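Local coordinates for exocyst complex component EXO70 (Saccharomyces cerevisiae, PDB 2B1E), which serves the secretory pathway as a subunit of the exocyst, the complex that tethers secretory vesicles to sites of exocytosis, at residues Pro113-Gln118 against Lys195-Asp200; Gly189-Glu194 against Gln215-Leu220. All coordinates share one frame; numbering follows the deposited sequence.

Interaction 1: residues Pro113-Gln118 against Lys195-Asp200; sequences PYYEDQ and KSLVDD
Y114 and L197 mark the closest backbone approach, with CA atoms 8.6 Å apart, where the extended chain of 113-116 leads into the first turn of helix 117-132 and faces the C-terminal part of helix 180-201. That distance is spanned chiefly by the Y114 side chain. Its CG lies anti to the backbone N (chi1 -165°), and the phenol carries its oxygen onto the surface of the helix, where OH comes within 3.1 Å of L197 CA. There the hydroxyl donates a hydrogen bond to D200, with Y114 OH to D200 OD2 at 2.7 Å. The proton reaches OD2 on its anti side, 30° out of the carboxylate plane, and ring and carboxylate planes are turned 59° apart. D200 OD2 itself sits at the edge of the ring, near its plane.

Beside the hydroxyl, one methyl of L197 serves both tyrosines. L197 CD1 lies 4.0 Å from Y114 CE1, approaching that ring obliquely, and 3.9 Å from Y115 CD2, where it meets the ring at its edge. The hydroxyl of Y115 turns to other partners, L94 O and R147 NH1. L120 of helix 117-132 touches Y114, Y115, L197 and D200 alike. E116 takes the N-cap position of helix 117-132; the chain leading into that helix is thus held on helix 180-201 by Y114, a helix-start contact within an all-helical rod.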
# COMPACT_ATOMS: atom_id res chain seq x y z
N PRO A 113 14.84 -29.37 -0.79
CA PRO A 113 15.11 -30.81 -0.64
C PRO A 113 14.03 -31.40 0.26
O PRO A 113 13.44 -30.69 1.07
CB PRO A 113 16.48 -30.84 0.04
CG PRO A 113 17.10 -29.55 -0.35
CD PRO A 113 15.96 -28.57 -0.27
N TYR A 114 13.78 -32.70 0.11
CA TYR A 114 12.78 -33.37 0.94
C TYR A 114 13.20 -34.82 1.13
O TYR A 114 13.79 -35.41 0.23
CB TYR A 114 11.40 -33.31 0.29
CG TYR A 114 10.27 -33.66 1.23
CD1 TYR A 114 9.96 -32.84 2.32
CD2 TYR A 114 9.50 -34.80 1.03
CE1 TYR A 114 8.90 -33.15 3.18
CE2 TYR A 114 8.45 -35.13 1.88
CZ TYR A 114 8.15 -34.30 2.95
OH TYR A 114 7.11 -34.61 3.78
N TYR A 115 12.90 -35.39 2.30
CA TYR A 115 13.26 -36.77 2.59
C TYR A 115 12.63 -37.74 1.60
O TYR A 115 11.54 -37.50 1.10
CB TYR A 115 12.80 -37.14 4.00
CG TYR A 115 13.37 -36.24 5.07
CD1 TYR A 115 14.74 -36.25 5.37
CD2 TYR A 115 12.55 -35.37 5.79
CE1 TYR A 115 15.27 -35.42 6.36
CE2 TYR A 115 13.07 -34.54 6.78
CZ TYR A 115 14.43 -34.57 7.06
OH TYR A 115 14.94 -33.78 8.07
N GLU A 116 13.34 -38.82 1.29
CA GLU A 116 12.80 -39.80 0.36
C GLU A 116 11.73 -40.57 1.11
O GLU A 116 11.69 -40.55 2.34
CB GLU A 116 13.91 -40.74 -0.13
CG GLU A 116 14.80 -41.29 0.97
CD GLU A 116 15.97 -42.10 0.44
OE1 GLU A 116 16.65 -41.63 -0.50
OE2 GLU A 116 16.21 -43.20 0.97
N ASP A 117 10.85 -41.23 0.36
CA ASP A 117 9.76 -41.99 0.95
C ASP A 117 10.23 -43.02 1.98
O ASP A 117 9.63 -43.16 3.04
CB ASP A 117 8.97 -42.70 -0.15
CG ASP A 117 8.05 -41.76 -0.92
OD1 ASP A 117 8.22 -40.53 -0.82
OD2 ASP A 117 7.16 -42.26 -1.62
N GLN A 118 11.30 -43.74 1.66
CA GLN A 118 11.80 -44.74 2.59
C GLN A 118 12.27 -44.10 3.91
O GLN A 118 12.11 -44.68 4.98
CB GLN A 118 12.94 -45.55 1.96
CG GLN A 118 12.53 -46.26 0.67
CD GLN A 118 12.81 -45.44 -0.60
OE1 GLN A 118 12.82 -44.20 -0.56
NE2 GLN A 118 13.02 -46.13 -1.72
N LYS A 195 4.39 -28.48 6.73
CA LYS A 195 3.02 -28.98 6.80
C LYS A 195 2.95 -30.35 6.10
O LYS A 195 2.29 -31.27 6.59
CB LYS A 195 2.06 -28.00 6.13
CG LYS A 195 0.64 -28.52 5.99
CD LYS A 195 -0.01 -28.81 7.33
CE LYS A 195 -1.45 -29.26 7.13
NZ LYS A 195 -2.20 -28.33 6.22
N SER A 196 3.61 -30.47 4.96
CA SER A 196 3.60 -31.73 4.22
C SER A 196 4.33 -32.80 5.04
O SER A 196 3.89 -33.95 5.10
CB SER A 196 4.29 -31.58 2.85
OG SER A 196 3.64 -30.62 2.05
N LEU A 197 5.43 -32.41 5.68
CA LEU A 197 6.21 -33.34 6.50
C LEU A 197 5.40 -33.91 7.64
O LEU A 197 5.31 -35.13 7.80
CB LEU A 197 7.45 -32.65 7.07
CG LEU A 197 8.40 -33.58 7.85
CD1 LEU A 197 8.93 -34.65 6.91
CD2 LEU A 197 9.55 -32.79 8.45
N VAL A 198 4.80 -33.04 8.45
CA VAL A 198 4.00 -33.52 9.57
C VAL A 198 2.86 -34.40 9.05
O VAL A 198 2.57 -35.44 9.64
CB VAL A 198 3.41 -32.34 10.40
CG1 VAL A 198 2.37 -32.87 11.37
CG2 VAL A 198 4.52 -31.64 11.17
N ASP A 199 2.22 -33.99 7.96
CA ASP A 199 1.14 -34.79 7.40
C ASP A 199 1.69 -36.13 6.93
O ASP A 199 1.01 -37.15 7.03
CB ASP A 199 0.48 -34.07 6.22
CG ASP A 199 -0.45 -32.96 6.66
OD1 ASP A 199 -0.71 -32.85 7.88
OD2 ASP A 199 -0.94 -32.21 5.78
N ASP A 200 2.92 -36.14 6.41
CA ASP A 200 3.52 -37.38 5.94
C ASP A 200 3.96 -38.29 7.08
O ASP A 200 3.87 -39.51 6.98
CB ASP A 200 4.76 -37.10 5.05
CG ASP A 200 4.41 -36.80 3.60
OD1 ASP A 200 3.25 -37.03 3.18
OD2 ASP A 200 5.31 -36.34 2.87

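Interaction 2: residues Gly189-Glu194 against Gln215-Leu220; sequences GFIANE and QILSPL
I191 and L217, whose CA atoms lie 6.9 Å apart, are the closest backbone pair where helices 180-201 and 209-233 pack as an antiparallel helical hairpin. The evidence is an angle of 173° between the N-to-C directions of the two short segments and an axis separation of 10.7 Å. All five touching residues are buried.

The apolar contacts converge on one methyl. L217 has its CG anti to the carbonyl carbon (chi1 -59°), and its CD2 reaches the opposite helix between residues one turn apart: it lies 4.0 Å from I191 CA and also 4.0 Å from E194 CB. I191 CG1 adds a contact to L217 CD2 at 4.1 Å, the two side chains crossing at about a right angle. E194 and L217 instead slide past each other in opposite directions.

The mixed contact pairs the acid with I216. Bent at chi2 (-38°), the E194 chain crosses I216 at about a right angle and sets its CD 4.0 Å from I216 CG2. Both oxygens of this buried carboxylate have hydrogen-bond partners outside the two segments, and E194 OE1 forms a salt bridge with R147 NH2 of helix 136-155. That cationic partner would be expected to favour the ionised form. The same helix touches L220 through I151 and L152. I216 packs its methyls against the same carboxylate: E194 OE2 stands 3.5 Å from I216 CG2 and 3.7 Å from I216 CD1.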
# COMPACT_ATOMS: atom_id res chain seq x y z
N GLY A 189 7.75 -21.30 1.57
CA GLY A 189 8.08 -22.65 1.12
C GLY A 189 8.33 -23.56 2.31
O GLY A 189 7.92 -24.72 2.31
N PHE A 190 9.02 -23.05 3.33
CA PHE A 190 9.29 -23.86 4.51
C PHE A 190 8.01 -24.14 5.30
O PHE A 190 7.84 -25.24 5.84
CB PHE A 190 10.32 -23.17 5.41
CG PHE A 190 11.74 -23.36 4.95
CD1 PHE A 190 12.28 -24.64 4.84
CD2 PHE A 190 12.54 -22.27 4.61
CE1 PHE A 190 13.59 -24.84 4.41
CE2 PHE A 190 13.86 -22.46 4.17
CZ PHE A 190 14.38 -23.74 4.07
N ILE A 191 7.11 -23.16 5.37
CA ILE A 191 5.86 -23.36 6.10
C ILE A 191 5.05 -24.44 5.40
O ILE A 191 4.52 -25.36 6.04
CB ILE A 191 5.03 -22.05 6.14
CG1 ILE A 191 5.63 -21.09 7.18
CG2 ILE A 191 3.56 -22.37 6.47
CD1 ILE A 191 5.06 -19.67 7.11
N ALA A 192 4.99 -24.35 4.07
CA ALA A 192 4.27 -25.29 3.25
C ALA A 192 4.85 -26.71 3.31
O ALA A 192 4.11 -27.69 3.36
CB ALA A 192 4.24 -24.80 1.81
N ASN A 193 6.18 -26.80 3.31
CA ASN A 193 6.87 -28.08 3.35
C ASN A 193 6.86 -28.74 4.73
O ASN A 193 6.91 -29.97 4.83
CB ASN A 193 8.32 -27.92 2.86
CG ASN A 193 8.40 -27.54 1.38
OD1 ASN A 193 9.45 -27.12 0.89
ND2 ASN A 193 7.29 -27.69 0.67
N GLU A 194 6.84 -27.95 5.81
CA GLU A 194 6.78 -28.54 7.14
C GLU A 194 5.39 -29.13 7.32
O GLU A 194 5.22 -30.14 7.99
CB GLU A 194 7.04 -27.50 8.24
CG GLU A 194 8.51 -27.25 8.59
CD GLU A 194 9.36 -28.51 8.58
OE1 GLU A 194 9.75 -28.93 7.47
OE2 GLU A 194 9.64 -29.08 9.66
N GLN A 215 5.28 -25.85 17.08
CA GLN A 215 6.59 -25.79 17.72
C GLN A 215 7.75 -25.59 16.74
O GLN A 215 8.77 -25.01 17.09
CB GLN A 215 6.82 -27.05 18.54
CG GLN A 215 6.00 -27.08 19.82
CD GLN A 215 6.23 -28.34 20.61
OE1 GLN A 215 5.63 -29.38 20.34
NE2 GLN A 215 7.12 -28.26 21.59
N ILE A 216 7.58 -26.08 15.52
CA ILE A 216 8.62 -25.95 14.51
C ILE A 216 8.55 -24.60 13.79
O ILE A 216 9.57 -23.99 13.51
CB ILE A 216 8.50 -27.10 13.45
CG1 ILE A 216 8.88 -28.43 14.09
CG2 ILE A 216 9.41 -26.82 12.26
CD1 ILE A 216 8.60 -29.63 13.22
N LEU A 217 7.33 -24.14 13.52
CA LEU A 217 7.15 -22.87 12.81
C LEU A 217 7.24 -21.61 13.68
O LEU A 217 7.64 -20.55 13.19
CB LEU A 217 5.80 -22.88 12.08
CG LEU A 217 5.54 -23.97 11.04
CD1 LEU A 217 4.16 -23.77 10.44
CD2 LEU A 217 6.59 -23.92 9.95
N SER A 218 6.88 -21.71 14.95
CA SER A 218 6.91 -20.53 15.82
C SER A 218 8.25 -19.80 15.86
O SER A 218 8.28 -18.57 15.77
CB SER A 218 6.46 -20.91 17.23
OG SER A 218 5.08 -21.23 17.23
N PRO A 219 9.36 -20.53 16.01
CA PRO A 219 10.67 -19.87 16.05
C PRO A 219 10.90 -19.09 14.76
O PRO A 219 11.44 -17.99 14.77
CB PRO A 219 11.63 -21.04 16.19
CG PRO A 219 10.83 -22.04 16.96
CD PRO A 219 9.49 -21.97 16.29
N LEU A 220 10.50 -19.69 13.64
CA LEU A 220 10.65 -19.06 12.33
C LEU A 220 9.83 -17.77 12.29
O LEU A 220 10.26 -16.76 11.73
CB LEU A 220 10.16 -20.01 11.24
CG LEU A 220 10.74 -21.42 11.24
CD1 LEU A 220 10.11 -22.21 10.10
CD2 LEU A 220 12.26 -21.37 11.08

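Helix 180-201 is common to both contacts: interaction 2 uses residues 189-194 and interaction 1 the turns immediately after, 195-200. Their centres lie 13 Å apart, and they touch where Y114 CE1 packs 4.1 Å from N193 O. Along the chain the order is 113-118, 189-194, 195-200, 215-220, so the segments alternate. Interaction 2 joins successive helices through segments 21 residues apart at their closest ends, whereas interaction 1 brings back a segment 77 residues earlier. R147 of helix 136-155 connects them further, bonding to Y115 and E194. Helix 180-201 thus joins the start of helix 117-132 to helix 209-233 within the elongated helical rod, whose radius of gyration is 43 Å.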